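Local structure of monosaccharide-transporting ATPase (Actinobacillus succinogenes, 5DTE) at residues V259-L271 against V298-Y311. The protein probably binds a monosaccharide in the periplasm for an ABC sugar transporter, and holds beta-D-allopyranose here between its two lobes. Sequence-based numbering, arbitrary orientation.
With ALL (beta-D-allopyranose), chain E.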
ATOM      1  N   VAL A 259      13.224   2.648 -12.104  1.00 24.33           N
ATOM      2  CA  VAL A 259      13.125   4.094 -12.237  1.00 23.68           C
ATOM      3  C   VAL A 259      14.473   4.694 -12.603  1.00 25.41           C
ATOM      4  O   VAL A 259      14.546   5.577 -13.457  1.00 29.92           O
ATOM      5  CB  VAL A 259      12.607   4.740 -10.949  1.00 14.91           C
ATOM      6  CG1 VAL A 259      12.803   6.229 -10.995  1.00  7.44           C
ATOM      7  CG2 VAL A 259      11.140   4.374 -10.739  1.00  7.41           C
ATOM      8  N   LYS A 260      15.535   4.197 -11.971  1.00 20.74           N
ATOM      9  CA  LYS A 260      16.889   4.635 -12.302  1.00 24.35           C
ATOM     10  C   LYS A 260      17.220   4.359 -13.762  1.00 26.53           C
ATOM     11  O   LYS A 260      17.710   5.237 -14.467  1.00 27.23           O
ATOM     12  CB  LYS A 260      17.924   3.950 -11.416  1.00 24.52           C
ATOM     13  CG  LYS A 260      18.405   4.776 -10.252  1.00 25.56           C
ATOM     14  CD  LYS A 260      19.100   3.897  -9.254  1.00 20.79           C
ATOM     15  CE  LYS A 260      18.834   4.370  -7.860  1.00 14.40           C
ATOM     16  NZ  LYS A 260      19.403   3.410  -6.866  1.00 17.44           N
ATOM     17  N   GLN A 261      16.947   3.136 -14.209  1.00 23.97           N
ATOM     18  CA  GLN A 261      17.296   2.722 -15.563  1.00 20.17           C
ATOM     19  C   GLN A 261      16.409   3.376 -16.633  1.00 28.14           C
ATOM     20  O   GLN A 261      16.749   3.378 -17.822  1.00 27.07           O
ATOM     21  CB  GLN A 261      17.213   1.202 -15.695  1.00 19.32           C
ATOM     22  CG  GLN A 261      17.882   0.412 -14.577  1.00 27.49           C
ATOM     23  CD  GLN A 261      17.579  -1.084 -14.677  1.00 38.39           C
ATOM     24  OE1 GLN A 261      17.484  -1.785 -13.664  1.00 40.74           O
ATOM     25  NE2 GLN A 261      17.429  -1.578 -15.909  1.00 32.72           N
ATOM     26  N   GLY A 262      15.279   3.936 -16.208  1.00 32.27           N
ATOM     27  CA  GLY A 262      14.327   4.536 -17.129  1.00 25.51           C
ATOM     28  C   GLY A 262      13.200   3.593 -17.531  1.00 30.50           C
ATOM     29  O   GLY A 262      12.265   3.998 -18.225  1.00 34.84           O
ATOM     30  N   LYS A 263      13.282   2.334 -17.101  1.00 32.28           N
ATOM     31  CA  LYS A 263      12.249   1.342 -17.404  1.00 29.21           C
ATOM     32  C   LYS A 263      10.885   1.774 -16.831  1.00 44.61           C
ATOM     33  O   LYS A 263       9.827   1.402 -17.359  1.00 45.08           O
ATOM     34  CB  LYS A 263      12.640  -0.031 -16.853  1.00 21.06           C
ATOM     35  CG  LYS A 263      13.865  -0.683 -17.496  1.00 30.91           C
ATOM     36  CD  LYS A 263      13.942  -2.190 -17.165  1.00 37.99           C
ATOM     37  CE  LYS A 263      15.159  -2.878 -17.787  1.00 43.56           C
ATOM     38  NZ  LYS A 263      15.222  -2.813 -19.286  1.00 44.35           N
ATOM     39  N   MET A 264      10.926   2.557 -15.749  1.00 43.91           N
ATOM     40  CA  MET A 264       9.733   3.158 -15.149  1.00 34.57           C
ATOM     41  C   MET A 264       9.804   4.680 -15.079  1.00 26.81           C
ATOM     42  O   MET A 264      10.881   5.265 -15.015  1.00 31.67           O
ATOM     43  CB  MET A 264       9.503   2.624 -13.742  1.00 35.63           C
ATOM     44  CG  MET A 264       8.888   1.244 -13.672  1.00 31.51           C
ATOM     45  SD  MET A 264       8.104   1.120 -12.067  1.00 36.39           S
ATOM     46  CE  MET A 264       8.424  -0.593 -11.719  1.00 13.43           C
ATOM     47  N   GLN A 265       8.639   5.318 -15.077  1.00 21.88           N
ATOM     48  CA  GLN A 265       8.562   6.761 -14.965  1.00  7.40           C
ATOM     49  C   GLN A 265       8.686   7.187 -13.515  1.00 13.26           C
ATOM     50  O   GLN A 265       9.537   8.004 -13.164  1.00 18.07           O
ATOM     51  CB  GLN A 265       7.255   7.276 -15.540  1.00 19.60           C
ATOM     52  CG  GLN A 265       6.969   8.705 -15.134  1.00 23.63           C
ATOM     53  CD  GLN A 265       7.994   9.670 -15.688  1.00 21.82           C
ATOM     54  OE1 GLN A 265       8.551   9.454 -16.774  1.00 16.29           O
ATOM     55  NE2 GLN A 265       8.252  10.742 -14.945  1.00 21.72           N
ATOM     56  N   ASN A 266       7.829   6.620 -12.676  1.00 16.04           N
ATOM     57  CA  ASN A 266       7.857   6.898 -11.254  1.00 13.05           C
ATOM     58  C   ASN A 266       7.213   5.798 -10.443  1.00 17.38           C
ATOM     59  O   ASN A 266       6.466   4.977 -10.972  1.00 23.79           O
ATOM     60  CB  ASN A 266       7.141   8.208 -10.964  1.00 16.80           C
ATOM     61  CG  ASN A 266       5.639   8.063 -11.014  1.00 32.61           C
ATOM     62  OD1 ASN A 266       4.997   7.710 -10.015  1.00 43.93           O
ATOM     63  ND2 ASN A 266       5.064   8.327 -12.178  1.00 33.37           N
ATOM     64  N   THR A 267       7.503   5.800  -9.146  1.00 21.43           N
ATOM     65  CA  THR A 267       6.735   5.049  -8.154  1.00  9.66           C
ATOM     66  C   THR A 267       6.592   5.983  -6.984  1.00  7.21           C
ATOM     67  O   THR A 267       7.292   6.994  -6.938  1.00  7.29           O
ATOM     68  CB  THR A 267       7.427   3.750  -7.729  1.00 19.01           C
ATOM     69  OG1 THR A 267       6.497   2.915  -7.033  1.00 36.72           O
ATOM     70  CG2 THR A 267       8.600   4.044  -6.826  1.00 10.06           C
ATOM     71  N   ILE A 268       5.679   5.688  -6.059  1.00 16.76           N
ATOM     72  CA  ILE A 268       5.531   6.508  -4.846  1.00  7.19           C
ATOM     73  C   ILE A 268       6.123   5.764  -3.661  1.00 19.57           C
ATOM     74  O   ILE A 268       5.637   4.685  -3.319  1.00 21.00           O
ATOM     75  CB  ILE A 268       4.056   6.851  -4.536  1.00 12.64           C
ATOM     76  CG1 ILE A 268       3.500   7.896  -5.513  1.00 16.59           C
ATOM     77  CG2 ILE A 268       3.906   7.363  -3.102  1.00 14.80           C
ATOM     78  CD1 ILE A 268       3.765   9.357  -5.108  1.00 25.40           C
ATOM     79  N   ASP A 269       7.187   6.310  -3.063  1.00 18.66           N
ATOM     80  CA  ASP A 269       7.746   5.714  -1.860  1.00 29.10           C
ATOM     81  C   ASP A 269       6.816   6.044  -0.712  1.00 33.63           C
ATOM     82  O   ASP A 269       6.631   7.203  -0.333  1.00 38.56           O
ATOM     83  CB  ASP A 269       9.174   6.192  -1.561  1.00 34.88           C
ATOM     84  CG  ASP A 269       9.839   5.389  -0.418  1.00 35.96           C
ATOM     85  OD1 ASP A 269       9.298   4.326  -0.026  1.00 33.43           O
ATOM     86  OD2 ASP A 269      10.911   5.808   0.078  1.00 29.35           O
ATOM     87  N   GLN A 270       6.233   4.986  -0.176  1.00 33.48           N
ATOM     88  CA  GLN A 270       5.224   5.053   0.858  1.00 23.39           C
ATOM     89  C   GLN A 270       5.878   5.114   2.232  1.00 21.06           C
ATOM     90  O   GLN A 270       5.201   5.293   3.244  1.00 21.72           O
ATOM     91  CB  GLN A 270       4.327   3.829   0.730  1.00 16.30           C
ATOM     92  CG  GLN A 270       3.101   3.875   1.523  1.00 11.86           C
ATOM     93  CD  GLN A 270       2.291   2.647   1.324  1.00 17.50           C
ATOM     94  OE1 GLN A 270       2.666   1.788   0.538  1.00 11.96           O
ATOM     95  NE2 GLN A 270       1.172   2.538   2.038  1.00 29.56           N
ATOM     96  N   LEU A 271       7.204   4.953   2.245  1.00 19.59           N
ATOM     97  CA  LEU A 271       7.997   4.927   3.474  1.00 18.31           C
ATOM     98  C   LEU A 271       7.520   3.855   4.464  1.00 20.54           C
ATOM     99  O   LEU A 271       7.098   4.162   5.590  1.00 12.12           O
ATOM    100  CB  LEU A 271       7.977   6.311   4.120  1.00 12.44           C
ATOM    101  CG  LEU A 271       8.474   7.340   3.108  1.00 10.64           C
ATOM    102  CD1 LEU A 271       8.395   8.719   3.676  1.00 13.45           C
ATOM    103  CD2 LEU A 271       9.898   7.012   2.736  1.00  7.59           C
ATOM    104  N   VAL A 298       2.138   9.472   6.951  1.00 32.73           N
ATOM    105  CA  VAL A 298       3.510   9.721   6.523  1.00 34.11           C
ATOM    106  C   VAL A 298       3.441  10.493   5.207  1.00 37.81           C
ATOM    107  O   VAL A 298       2.452  10.361   4.467  1.00 32.64           O
ATOM    108  CB  VAL A 298       4.305   8.388   6.377  1.00 21.44           C
ATOM    109  CG1 VAL A 298       5.279   8.434   5.231  1.00 23.35           C
ATOM    110  CG2 VAL A 298       5.041   8.081   7.649  1.00 13.44           C
ATOM    111  N   ASP A 299       4.444  11.327   4.930  1.00 37.53           N
ATOM    112  CA  ASP A 299       4.457  12.076   3.672  1.00 41.99           C
ATOM    113  C   ASP A 299       5.266  11.380   2.580  1.00 24.16           C
ATOM    114  O   ASP A 299       6.490  11.333   2.635  1.00 15.44           O
ATOM    115  CB  ASP A 299       4.969  13.498   3.913  1.00 55.55           C
ATOM    116  CG  ASP A 299       3.995  14.320   4.745  1.00 74.26           C
ATOM    117  OD1 ASP A 299       2.772  14.189   4.511  1.00 82.09           O
ATOM    118  OD2 ASP A 299       4.443  15.081   5.632  1.00 79.36           O
ATOM    119  N   PRO A 300       4.565  10.849   1.566  1.00 20.89           N
ATOM    120  CA  PRO A 300       5.154  10.025   0.505  1.00 25.43           C
ATOM    121  C   PRO A 300       6.129  10.805  -0.361  1.00 21.10           C
ATOM    122  O   PRO A 300       6.049  12.027  -0.401  1.00 25.51           O
ATOM    123  CB  PRO A 300       3.935   9.594  -0.312  1.00 23.26           C
ATOM    124  CG  PRO A 300       2.957  10.699  -0.102  1.00 17.47           C
ATOM    125  CD  PRO A 300       3.140  11.120   1.317  1.00 12.50           C
ATOM    126  N   VAL A 301       7.035  10.106  -1.037  1.00 20.33           N
ATOM    127  CA  VAL A 301       7.953  10.748  -1.967  1.00 23.16           C
ATOM    128  C   VAL A 301       7.596  10.307  -3.370  1.00 27.41           C
ATOM    129  O   VAL A 301       7.319   9.133  -3.586  1.00 25.47           O
ATOM    130  CB  VAL A 301       9.437  10.384  -1.701  1.00 12.74           C
ATOM    131  CG1 VAL A 301      10.342  11.404  -2.329  1.00 12.95           C
ATOM    132  CG2 VAL A 301       9.720  10.278  -0.214  1.00 20.54           C
ATOM    133  N   VAL A 302       7.595  11.249  -4.317  1.00 35.86           N
ATOM    134  CA  VAL A 302       7.491  10.936  -5.749  1.00 24.37           C
ATOM    135  C   VAL A 302       8.862  10.612  -6.343  1.00 27.27           C
ATOM    136  O   VAL A 302       9.694  11.502  -6.493  1.00 28.12           O
ATOM    137  CB  VAL A 302       6.882  12.093  -6.548  1.00 11.78           C
ATOM    138  CG1 VAL A 302       6.821  11.721  -8.001  1.00 11.52           C
ATOM    139  CG2 VAL A 302       5.494  12.412  -6.041  1.00 17.43           C
ATOM    140  N   VAL A 303       9.096   9.344  -6.677  1.00 26.16           N
ATOM    141  CA  VAL A 303      10.427   8.892  -7.074  1.00 20.00           C
ATOM    142  C   VAL A 303      10.584   8.733  -8.587  1.00 28.04           C
ATOM    143  O   VAL A 303      10.150   7.745  -9.183  1.00 39.57           O
ATOM    144  CB  VAL A 303      10.783   7.565  -6.401  1.00 11.64           C
ATOM    145  CG1 VAL A 303      12.164   7.128  -6.820  1.00 11.72           C
ATOM    146  CG2 VAL A 303      10.737   7.723  -4.936  1.00 11.90           C
ATOM    147  N   ASP A 304      11.216   9.722  -9.199  1.00 17.76           N
ATOM    148  CA  ASP A 304      11.475   9.715 -10.624  1.00 21.97           C
ATOM    149  C   ASP A 304      12.966   9.919 -10.808  1.00 32.95           C
ATOM    150  O   ASP A 304      13.677  10.134  -9.825  1.00 43.99           O
ATOM    151  CB  ASP A 304      10.660  10.792 -11.346  1.00 27.26           C
ATOM    152  CG  ASP A 304      10.866  12.194 -10.767  1.00 39.16           C
ATOM    153  OD1 ASP A 304      11.780  12.374  -9.926  1.00 52.42           O
ATOM    154  OD2 ASP A 304      10.116  13.125 -11.166  1.00 32.68           O
ATOM    155  N   LYS A 305      13.432   9.878 -12.054  1.00 27.08           N
ATOM    156  CA  LYS A 305      14.861   9.738 -12.342  1.00 23.49           C
ATOM    157  C   LYS A 305      15.779  10.768 -11.644  1.00 30.26           C
ATOM    158  O   LYS A 305      16.934  10.460 -11.351  1.00 28.65           O
ATOM    159  CB  LYS A 305      15.073   9.769 -13.864  1.00 17.44           C
ATOM    160  CG  LYS A 305      16.510   9.701 -14.324  1.00 16.75           C
ATOM    161  CD  LYS A 305      17.168   8.362 -14.008  1.00 25.02           C
ATOM    162  CE  LYS A 305      18.688   8.441 -14.240  1.00 24.06           C
ATOM    163  NZ  LYS A 305      19.455   7.204 -13.889  1.00 20.28           N
ATOM    164  N   GLU A 306      15.295  11.969 -11.339  1.00 41.15           N
ATOM    165  CA  GLU A 306      16.196  12.923 -10.676  1.00 52.57           C
ATOM    166  C   GLU A 306      16.136  12.813  -9.147  1.00 53.01           C
ATOM    167  O   GLU A 306      17.092  13.170  -8.451  1.00 53.81           O
ATOM    168  CB  GLU A 306      15.924  14.371 -11.126  1.00 55.09           C
ATOM    169  CG  GLU A 306      17.236  15.135 -11.456  1.00 79.63           C
ATOM    170  CD  GLU A 306      17.065  16.301 -12.430  1.00 82.93           C
ATOM    171  OE1 GLU A 306      16.022  16.987 -12.375  1.00 90.89           O
ATOM    172  OE2 GLU A 306      17.981  16.533 -13.255  1.00 75.08           O
ATOM    173  N   GLN A 307      15.022  12.308  -8.630  1.00 48.10           N
ATOM    174  CA  GLN A 307      14.901  12.006  -7.206  1.00 40.35           C
ATOM    175  C   GLN A 307      15.456  10.605  -6.993  1.00 40.37           C
ATOM    176  O   GLN A 307      15.739  10.172  -5.873  1.00 45.33           O
ATOM    177  CB  GLN A 307      13.439  12.116  -6.756  1.00 43.70           C
ATOM    178  CG  GLN A 307      13.124  11.594  -5.354  1.00 48.97           C
ATOM    179  CD  GLN A 307      13.588  12.521  -4.244  1.00 48.00           C
ATOM    180  OE1 GLN A 307      14.131  12.070  -3.234  1.00 47.14           O
ATOM    181  NE2 GLN A 307      13.355  13.819  -4.414  1.00 40.89           N
ATOM    182  N   SER A 308      15.623   9.897  -8.102  1.00 33.22           N
ATOM    183  CA  SER A 308      16.196   8.564  -8.073  1.00 33.54           C
ATOM    184  C   SER A 308      17.657   8.629  -7.639  1.00 31.88           C
ATOM    185  O   SER A 308      18.230   7.651  -7.143  1.00 12.82           O
ATOM    186  CB  SER A 308      16.075   7.920  -9.446  1.00 37.44           C
ATOM    187  OG  SER A 308      16.272   6.527  -9.355  1.00 47.47           O
ATOM    188  N   LYS A 309      18.248   9.807  -7.830  1.00 42.18           N
ATOM    189  CA  LYS A 309      19.652  10.051  -7.541  1.00 36.89           C
ATOM    190  C   LYS A 309      19.913   9.862  -6.055  1.00 40.04           C
ATOM    191  O   LYS A 309      21.042   9.555  -5.659  1.00 38.05           O
ATOM    192  CB  LYS A 309      20.052  11.454  -8.018  1.00 31.89           C
ATOM    193  CG  LYS A 309      19.700  11.686  -9.498  1.00 33.68           C
ATOM    194  CD  LYS A 309      20.498  12.800 -10.167  1.00 36.38           C
ATOM    195  CE  LYS A 309      20.472  12.629 -11.694  1.00 41.41           C
ATOM    196  NZ  LYS A 309      21.143  13.733 -12.456  1.00 40.39           N
ATOM    197  N   ASN A 310      18.844   9.993  -5.259  1.00 35.04           N
ATOM    198  CA  ASN A 310      18.882   9.870  -3.798  1.00 20.74           C
ATOM    199  C   ASN A 310      18.643   8.454  -3.266  1.00 24.55           C
ATOM    200  O   ASN A 310      18.945   8.151  -2.106  1.00 26.80           O
ATOM    201  CB  ASN A 310      17.856  10.823  -3.174  1.00 23.67           C
ATOM    202  CG  ASN A 310      18.041  12.269  -3.634  1.00 33.09           C
ATOM    203  OD1 ASN A 310      18.507  12.523  -4.742  1.00 43.30           O
ATOM    204  ND2 ASN A 310      17.694  13.218  -2.776  1.00 26.96           N
ATOM    205  N   TYR A 311      18.101   7.588  -4.118  1.00 29.59           N
ATOM    206  CA  TYR A 311      17.794   6.212  -3.739  1.00 29.35           C
ATOM    207  C   TYR A 311      18.845   5.221  -4.271  1.00 48.26           C
ATOM    208  O   TYR A 311      20.060   5.460  -4.222  1.00 47.69           O
ATOM    209  CB  TYR A 311      16.392   5.828  -4.245  1.00 19.83           C
ATOM    210  CG  TYR A 311      15.253   6.415  -3.437  1.00 15.77           C
ATOM    211  CD1 TYR A 311      14.513   5.626  -2.569  1.00 28.79           C
ATOM    212  CD2 TYR A 311      14.929   7.763  -3.528  1.00 25.56           C
ATOM    213  CE1 TYR A 311      13.472   6.159  -1.812  1.00 33.78           C
ATOM    214  CE2 TYR A 311      13.894   8.307  -2.774  1.00 30.95           C
ATOM    215  CZ  TYR A 311      13.166   7.500  -1.916  1.00 29.18           C
ATOM    216  OH  TYR A 311      12.134   8.027  -1.164  1.00 21.40           O
ATOM    217  OXT TYR A 311      18.506   4.139  -4.762  1.00 58.31           O
TER
HETATM  218  C1  ALL E 401      -1.491  -2.186   0.018  1.00 29.89           C
HETATM  219  C2  ALL E 401      -0.180  -1.565   0.461  1.00 25.89           C
HETATM  220  C3  ALL E 401       0.928  -1.845  -0.485  1.00 26.39           C
HETATM  221  C4  ALL E 401       0.989  -3.286  -0.887  1.00 25.12           C
HETATM  222  C5  ALL E 401      -0.359  -3.670  -1.473  1.00 12.81           C
HETATM  223  C6  ALL E 401      -0.382  -5.027  -2.099  1.00  6.27           C
HETATM  224  O1  ALL E 401      -2.439  -2.117   1.011  1.00 45.94           O
HETATM  225  O2  ALL E 401      -0.371  -0.134   0.517  1.00 25.04           O
HETATM  226  O3  ALL E 401       0.719  -1.054  -1.696  1.00 13.47           O
HETATM  227  O4  ALL E 401       2.033  -3.485  -1.852  1.00 29.68           O
HETATM  228  O5  ALL E 401      -1.326  -3.614  -0.385  1.00 13.34           O
HETATM  229  O6  ALL E 401      -0.338  -6.008  -1.085  1.00  7.11           O
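Ile-268 lays its CG2 methyl alongside the ring of Pro-300, 3.6 Å from Pro-300 CB, while its CD1 slants across to Val-302 CG2. Ile-268 and Val-302 belong to a two-stranded antiparallel ribbon, 267-269 with 301-303, at the connection between the two lobes of this periplasmic binding protein fold. The ribbon is a small sheet of its own, apart from the parallel sheets of the lobes, and shows how two crossing segments can be tied by backbone pairing. Four N-H...O bonds hold it, two at Thr-267/Val-303 and two at Asp-269/Val-301, with Ile-268/Val-302 the non-hydrogen-bonded pair between. On the other face Thr-267 and Val-303 run side by side, and Val-303 CG2 also approaches Asp-269 CB; the Thr-267 hydroxyl bonds to Asp-225. Just beyond the ribbon Gln-270 reaches the sugar pocket, and Leu-271 packs CD1 on Val-298 CG1 at 3.5 Å.

The C-terminal segment then folds back over helix 253-261. Val-259 turns CG1 onto the carbonyl of Val-303, and Lys-305, bent at chi2 (67°), brings NZ to Lys-260 O at 2.7 Å. Lys-260 NZ is modelled implausibly close to Tyr-311 OXT, leaving their salt bridge only roughly placed. Asp-269, with CG anti to its N (chi1 -171°), divides its carboxylate: OD1 accepts Leu-271 N from above the carboxylate plane in an Asx turn, whereas OD2, in the plane of the Tyr-311 ring at its edge, takes Tyr-311 OH at 2.8 Å on its anti lone pair, carboxylate and ring planes 74° apart.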